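Local coordinates for protein neutral ceramidase (Pseudomonas aeruginosa, PDB 2ZWS) that hydrolyses the N-acyl bond of ceramides to give sphingosine and a free fatty acid, and also catalyses the reverse synthesis, with one bound zinc ion per subunit, at residues P390-I395 with T494-P499; R145-S150 with G285-E290; V542-G547 with I615-N620. All coordinates share one frame; numbering follows the deposited sequence.

Interaction 1 (P390-I395 with T494-P499)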
# COMPACT_ATOMS: atom_id res chain seq x y z
N PRO A 390 8.09 8.65 -14.33
CA PRO A 390 9.43 8.02 -14.36
C PRO A 390 9.90 7.50 -15.71
O PRO A 390 9.09 7.23 -16.59
CB PRO A 390 9.30 6.84 -13.38
CG PRO A 390 7.84 6.65 -13.15
CD PRO A 390 7.13 7.92 -13.47
N THR A 391 11.21 7.35 -15.83
CA THR A 391 11.86 6.84 -17.03
C THR A 391 12.77 5.66 -16.76
O THR A 391 13.07 4.90 -17.67
CB THR A 391 12.67 7.94 -17.73
OG1 THR A 391 13.71 8.40 -16.86
CG2 THR A 391 11.75 9.13 -18.11
N VAL A 392 13.25 5.52 -15.51
CA VAL A 392 14.19 4.45 -15.16
C VAL A 392 13.48 3.64 -14.10
O VAL A 392 13.13 4.18 -13.05
CB VAL A 392 15.53 5.01 -14.62
CG1 VAL A 392 16.41 3.87 -14.05
CG2 VAL A 392 16.25 5.84 -15.70
N LEU A 393 13.23 2.37 -14.40
CA LEU A 393 12.32 1.57 -13.56
C LEU A 393 12.97 0.29 -13.06
O LEU A 393 13.76 -0.33 -13.78
CB LEU A 393 11.04 1.25 -14.34
CG LEU A 393 10.16 2.48 -14.65
CD1 LEU A 393 9.07 2.05 -15.57
CD2 LEU A 393 9.58 3.05 -13.36
N PRO A 394 12.66 -0.11 -11.81
CA PRO A 394 13.24 -1.30 -11.23
C PRO A 394 12.51 -2.55 -11.70
O PRO A 394 11.26 -2.58 -11.73
CB PRO A 394 13.01 -1.10 -9.73
CG PRO A 394 11.69 -0.34 -9.64
CD PRO A 394 11.70 0.56 -10.89
N ILE A 395 13.30 -3.57 -12.04
CA ILE A 395 12.78 -4.90 -12.34
C ILE A 395 13.50 -5.83 -11.36
O ILE A 395 14.73 -5.76 -11.22
CB ILE A 395 13.12 -5.31 -13.80
CG1 ILE A 395 12.52 -4.33 -14.85
CG2 ILE A 395 12.72 -6.77 -14.06
CD1 ILE A 395 11.01 -4.26 -14.79
N THR A 494 24.00 -4.29 -16.48
CA THR A 494 24.29 -3.27 -15.47
C THR A 494 23.11 -2.30 -15.35
O THR A 494 22.49 -1.94 -16.34
CB THR A 494 25.56 -2.46 -15.80
OG1 THR A 494 25.46 -1.97 -17.14
CG2 THR A 494 26.80 -3.34 -15.67
N SER A 495 22.80 -1.92 -14.12
CA SER A 495 21.70 -0.98 -13.87
C SER A 495 22.00 0.39 -14.45
O SER A 495 23.13 0.85 -14.43
CB SER A 495 21.48 -0.80 -12.38
OG SER A 495 20.66 -1.80 -11.86
N ALA A 496 20.97 1.03 -14.96
CA ALA A 496 21.02 2.45 -15.22
C ALA A 496 20.63 3.14 -13.93
O ALA A 496 20.59 2.51 -12.89
CB ALA A 496 19.91 2.76 -16.24
N ILE A 497 20.55 4.46 -13.90
CA ILE A 497 21.12 5.26 -12.85
C ILE A 497 19.74 5.89 -12.63
O ILE A 497 19.19 6.50 -13.55
CB ILE A 497 22.08 6.39 -13.24
CG1 ILE A 497 23.49 5.83 -13.46
CG2 ILE A 497 22.12 7.40 -12.08
CD1 ILE A 497 24.03 5.04 -12.29
N ALA A 498 19.11 5.67 -11.47
CA ALA A 498 17.78 6.23 -11.23
C ALA A 498 17.94 7.72 -10.92
O ALA A 498 18.71 8.09 -10.04
CB ALA A 498 17.10 5.52 -10.08
N PRO A 499 17.23 8.59 -11.67
CA PRO A 499 17.40 10.03 -11.44
C PRO A 499 17.04 10.44 -10.01
O PRO A 499 16.05 9.97 -9.46
CB PRO A 499 16.43 10.66 -12.44
CG PRO A 499 16.25 9.64 -13.50
CD PRO A 499 16.30 8.31 -12.77
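Val392, at the start of strand 392-400, meets residues 496-499 of the long loop that leads from helix 471-488 towards strand 526-528, a case of an irregular chain docked on a strand through one branched residue. With CG1 anti to the backbone N (chi1 171°), the two methyls of Val392 are shared out along the loop. Val392 CG1 reaches Ala498 CA at 3.9 Å and, further along, the methyl CB of Ala496 at 4.3 Å. CG2 turns to the other end, where Val392 CG2 lies 3.8 Å from Pro499 CD, the two side chains crossing obliquely, and 3.7 Å from the carbonyl Ile497 O. With its own CB directed away from the strand, Ile497 takes part through this carbonyl oxygen. The contact is entirely van der Waals in character; polar anchoring comes from neighbours. Ala496 is hydrogen-bonded through its backbone to Phe301 of strand 295-303, and Ser495 OG to Phe301 N, while the same strand pairs with 392-400 in a four-stranded sheet. On helix 68-81, Gln68, inferred to bind substrate, donates from NE2 to Val392 O and touches Ala498, so the loop is held among strand 295-303, strand 392-400 and the start of helix 68-81.

Interaction 2 (R145-S150 with G285-E290)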
# COMPACT_ATOMS: atom_id res chain seq x y z
N ARG A 145 10.08 -23.20 8.94
CA ARG A 145 9.73 -23.80 7.67
C ARG A 145 8.82 -22.85 6.92
O ARG A 145 8.08 -22.04 7.52
CB ARG A 145 8.98 -25.10 7.90
CG ARG A 145 9.83 -26.11 8.67
CD ARG A 145 9.06 -27.34 9.10
NE ARG A 145 8.78 -28.27 8.01
CZ ARG A 145 8.23 -29.48 8.18
NH1 ARG A 145 8.04 -30.28 7.14
NH2 ARG A 145 7.86 -29.88 9.40
N LEU A 146 8.87 -22.96 5.61
CA LEU A 146 8.03 -22.16 4.70
C LEU A 146 7.12 -23.09 3.92
O LEU A 146 7.56 -24.12 3.38
CB LEU A 146 8.90 -21.35 3.74
CG LEU A 146 9.39 -19.94 4.15
CD1 LEU A 146 9.79 -19.78 5.58
CD2 LEU A 146 10.52 -19.46 3.25
N PHE A 147 5.85 -22.74 3.87
CA PHE A 147 4.91 -23.45 3.01
C PHE A 147 4.24 -22.54 2.00
O PHE A 147 4.04 -21.35 2.27
CB PHE A 147 3.85 -24.19 3.83
CG PHE A 147 4.41 -25.30 4.66
CD1 PHE A 147 4.30 -26.61 4.21
CD2 PHE A 147 5.08 -25.04 5.84
CE1 PHE A 147 4.84 -27.66 4.98
CE2 PHE A 147 5.64 -26.09 6.61
CZ PHE A 147 5.52 -27.39 6.15
N TYR A 148 3.91 -23.12 0.87
CA TYR A 148 3.21 -22.41 -0.21
C TYR A 148 1.88 -23.11 -0.51
O TYR A 148 1.80 -24.35 -0.52
CB TYR A 148 4.07 -22.38 -1.47
CG TYR A 148 3.34 -21.82 -2.66
CD1 TYR A 148 2.58 -22.65 -3.47
CD2 TYR A 148 3.37 -20.45 -2.95
CE1 TYR A 148 1.88 -22.15 -4.53
CE2 TYR A 148 2.68 -19.94 -4.04
CZ TYR A 148 1.95 -20.80 -4.81
OH TYR A 148 1.24 -20.33 -5.89
N GLY A 149 0.83 -22.34 -0.80
CA GLY A 149 -0.40 -22.92 -1.32
C GLY A 149 -1.12 -21.91 -2.17
O GLY A 149 -0.82 -20.72 -2.11
N SER A 150 -2.10 -22.39 -2.93
CA SER A 150 -2.93 -21.51 -3.73
C SER A 150 -4.37 -22.02 -3.76
O SER A 150 -4.64 -23.20 -3.43
CB SER A 150 -2.35 -21.36 -5.13
OG SER A 150 -2.51 -22.55 -5.88
N GLY A 285 -4.06 -23.05 6.02
CA GLY A 285 -4.43 -24.20 6.85
C GLY A 285 -4.14 -25.52 6.18
O GLY A 285 -3.97 -26.54 6.88
N GLN A 286 -4.13 -25.50 4.85
CA GLN A 286 -3.82 -26.69 4.02
C GLN A 286 -2.32 -27.03 3.92
O GLN A 286 -1.97 -28.15 3.54
CB GLN A 286 -4.48 -26.57 2.63
CG GLN A 286 -6.02 -26.51 2.72
CD GLN A 286 -6.73 -26.06 1.44
OE1 GLN A 286 -6.16 -25.38 0.59
NE2 GLN A 286 -8.01 -26.43 1.32
N ALA A 287 -1.43 -26.06 4.24
CA ALA A 287 0.04 -26.22 4.16
C ALA A 287 0.41 -27.08 2.95
O ALA A 287 0.95 -28.20 3.07
CB ALA A 287 0.60 -26.82 5.46
N GLN A 288 0.09 -26.56 1.77
CA GLN A 288 -0.04 -27.44 0.59
C GLN A 288 1.28 -28.06 0.15
O GLN A 288 1.34 -29.27 -0.17
CB GLN A 288 -0.71 -26.70 -0.57
CG GLN A 288 -2.16 -26.26 -0.26
CD GLN A 288 -2.82 -25.47 -1.37
OE1 GLN A 288 -3.94 -24.96 -1.21
NE2 GLN A 288 -2.13 -25.31 -2.47
N GLU A 289 2.33 -27.25 0.13
CA GLU A 289 3.60 -27.68 -0.42
C GLU A 289 4.70 -27.04 0.41
O GLU A 289 4.70 -25.82 0.55
CB GLU A 289 3.68 -27.12 -1.83
CG GLU A 289 4.83 -27.56 -2.66
CD GLU A 289 4.73 -26.94 -4.03
OE1 GLU A 289 5.78 -26.74 -4.66
OE2 GLU A 289 3.59 -26.66 -4.47
N GLU A 290 5.63 -27.80 0.96
CA GLU A 290 6.76 -27.17 1.66
C GLU A 290 7.71 -26.52 0.64
O GLU A 290 8.06 -27.15 -0.37
CB GLU A 290 7.52 -28.13 2.57
CG GLU A 290 8.58 -27.41 3.39
CD GLU A 290 9.15 -28.23 4.51
OE1 GLU A 290 8.91 -29.46 4.53
OE2 GLU A 290 9.88 -27.64 5.34
O HOH W 1 10.60 -25.02 4.55
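Arg145 and Glu290 form a two-pronged salt bridge at one end of a short antiparallel pairing. The Arg145 chain bends at chi3 (75°), which places NE for a side-on grip: Arg145 NE binds Glu290 OE2 at 3.0 Å and Arg145 NH1 binds Glu290 OE1 at 2.9 Å. Both oxygens lie close to the guanidinium plane, yet each is met from above the carboxylate plane, the two planes being 43° apart. A water adds a second link, accepting from Leu146 N at 2.9 Å and touching Glu290 OE2 at 2.8 Å. Among backbone bonds, Tyr148 N to Glu289 O is short (2.8 Å), whereas Glu289 N to Tyr148 O is weak. Apolar contact gathers on the face carrying Phe147 and Glu290: Glu290 CG sits over the Phe147 ring in a CH-pi contact, 4.3 Å from the centroid, and Ala287 CB lies 3.9 Å from Phe147 CD1. Phe147 CZ in turn lies over the rim of one guanidinium face. On the other face are Tyr148, stacked on His435, and Glu289, whose OE2 is hydrogen-bonded to His435 NE2. The chain leaves helix 265-286 through Ala287, with positive phi (37°), and enters an antiparallel pairing in which Tyr148-Glu289 is the hydrogen-bonded pair and Phe147-Glu290 the non-hydrogen-bonded one; short strand 289-291 thus joins the branched mixed sheet of the N-terminal part through strand 142-152.

Interaction 3 (V542-G547 with I615-N620)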
# COMPACT_ATOMS: atom_id res chain seq x y z
N VAL A 542 -17.15 11.05 21.85
CA VAL A 542 -16.67 12.11 22.72
C VAL A 542 -15.83 13.10 21.91
O VAL A 542 -15.50 12.84 20.74
CB VAL A 542 -15.82 11.55 23.89
CG1 VAL A 542 -16.64 10.54 24.73
CG2 VAL A 542 -14.50 10.93 23.38
N ALA A 543 -15.45 14.22 22.53
CA ALA A 543 -14.70 15.23 21.77
C ALA A 543 -13.89 16.10 22.70
O ALA A 543 -14.35 16.37 23.83
CB ALA A 543 -15.63 16.10 20.92
N PHE A 544 -12.74 16.56 22.21
CA PHE A 544 -11.76 17.33 23.00
C PHE A 544 -11.27 18.55 22.21
O PHE A 544 -11.19 18.50 20.98
CB PHE A 544 -10.50 16.51 23.23
CG PHE A 544 -10.71 15.25 24.03
CD1 PHE A 544 -10.43 15.22 25.40
CD2 PHE A 544 -11.18 14.10 23.40
CE1 PHE A 544 -10.60 14.04 26.11
CE2 PHE A 544 -11.37 12.93 24.12
CZ PHE A 544 -11.06 12.90 25.49
N VAL A 545 -10.92 19.63 22.92
CA VAL A 545 -10.17 20.75 22.33
C VAL A 545 -8.79 20.20 21.98
O VAL A 545 -8.15 19.57 22.81
CB VAL A 545 -10.01 21.90 23.38
CG1 VAL A 545 -9.15 23.01 22.85
CG2 VAL A 545 -11.38 22.42 23.81
N THR A 546 -8.33 20.42 20.75
CA THR A 546 -7.07 19.81 20.32
C THR A 546 -6.16 20.78 19.57
O THR A 546 -6.44 21.98 19.49
CB THR A 546 -7.33 18.58 19.43
OG1 THR A 546 -8.42 17.84 19.95
CG2 THR A 546 -6.11 17.69 19.42
N GLY A 547 -5.04 20.24 19.05
CA GLY A 547 -4.18 20.95 18.11
C GLY A 547 -4.01 20.11 16.84
O GLY A 547 -4.38 18.93 16.79
N ILE A 615 -12.19 7.52 27.94
CA ILE A 615 -11.41 7.74 26.72
C ILE A 615 -10.37 8.84 26.97
O ILE A 615 -10.69 9.89 27.53
CB ILE A 615 -12.35 8.06 25.51
CG1 ILE A 615 -13.16 6.81 25.13
CG2 ILE A 615 -11.54 8.59 24.30
CD1 ILE A 615 -14.29 7.05 24.13
N ARG A 616 -9.12 8.56 26.61
CA ARG A 616 -8.04 9.52 26.69
C ARG A 616 -7.64 10.00 25.29
O ARG A 616 -7.53 9.19 24.34
CB ARG A 616 -6.85 8.91 27.42
CG ARG A 616 -5.71 9.84 27.69
CD ARG A 616 -4.78 9.27 28.76
NE ARG A 616 -3.63 10.15 28.94
CZ ARG A 616 -2.67 9.95 29.83
NH1 ARG A 616 -1.66 10.80 29.92
NH2 ARG A 616 -2.72 8.88 30.62
N HIS A 617 -7.38 11.30 25.16
CA HIS A 617 -6.90 11.89 23.93
C HIS A 617 -5.47 12.41 24.11
O HIS A 617 -5.15 13.01 25.13
CB HIS A 617 -7.83 13.03 23.47
CG HIS A 617 -7.26 13.87 22.37
ND1 HIS A 617 -6.83 13.35 21.16
CD2 HIS A 617 -7.14 15.22 22.26
CE1 HIS A 617 -6.42 14.34 20.39
NE2 HIS A 617 -6.58 15.48 21.04
N TYR A 618 -4.63 12.15 23.12
CA TYR A 618 -3.28 12.71 23.03
C TYR A 618 -3.16 13.49 21.73
O TYR A 618 -3.57 12.98 20.69
CB TYR A 618 -2.24 11.60 23.00
CG TYR A 618 -2.23 10.64 24.15
CD1 TYR A 618 -1.32 10.80 25.19
CD2 TYR A 618 -3.10 9.55 24.20
CE1 TYR A 618 -1.28 9.90 26.24
CE2 TYR A 618 -3.07 8.64 25.25
CZ TYR A 618 -2.16 8.84 26.28
OH TYR A 618 -2.09 7.95 27.34
N GLY A 619 -2.62 14.71 21.78
CA GLY A 619 -2.41 15.54 20.59
C GLY A 619 -1.20 16.45 20.78
O GLY A 619 -0.45 16.30 21.74
N ASN A 620 -1.02 17.39 19.86
CA ASN A 620 0.11 18.32 19.90
C ASN A 620 -0.34 19.66 19.38
O ASN A 620 -1.15 19.73 18.45
CB ASN A 620 1.30 17.78 19.07
CG ASN A 620 1.78 16.42 19.56
OD1 ASN A 620 1.19 15.39 19.22
ND2 ASN A 620 2.85 16.41 20.40
O HOH W 2 -2.66 16.85 17.50
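Two first torsions set Phe544 and His617 against each other: Phe544 CG is anti to its carbonyl carbon (chi1 -63°), while His617 CG is anti to its backbone N (chi1 168°). They meet inside the C-terminal beta-sandwich, between strand 539-545 of one sheet and strand 611-622 of the other. The short strand segments cross at -35°, with axes 8.5 Å apart, as expected of face-to-face packing between sheets. The side chains slide past each other in opposite directions, and the methylene does the touching: His617 CB rests over the centre of the Phe544 ring, 3.5 Å from its centroid, a CH-pi contact. The imidazole then runs on past the phenyl, the two rings inclined obliquely. At the ring edge, Phe544 CZ approaches Ile615 O at 3.7 Å. Earlier along both strands, Val542 CG2 meets two branches of Ile615, lying 3.9 Å from Ile615 CG2 and also touching CD1.

His617 ND1 is hydrogen-bonded to Phe559 O; Thr546 approaches the NE2 edge, but Thr546 is modelled in two conformers and its detail there is doubtful. Ile600 and Ala598 of strand 595-603 pack beside Ile615 and His617 and continue this interior. Ile615 is also about 7 Å, side chain to side chain, from the magnesium ligand Thr584. At the far end, where Asn620 begins the region required for correct folding and localization, the backbones draw together. A water accepts from Asn620 N (2.9 Å) and lies 2.8 Å from Gly547 O, and Gly547 CA makes a CA-H...O contact of 3.3 Å with Asn620 O.

Followed from the N terminus, the three contacts close one after another, and none nests within or crosses another. Interaction 2 comes first, closing 134 intervening residues by bringing the chain after helix 265-286 back to strand 142-152. Interaction 1 then spans 98 residues, bringing the loop beyond helix 471-488 back against strand 392-400 of the four-stranded sheet. Interaction 3 closes the shortest excursion, 67 residues containing strands but no helix, and joins the two sheets of the C-terminal sandwich. Interactions 1 and 3 lie on opposite sides of the chain's centre, their own centres about 45 Å apart.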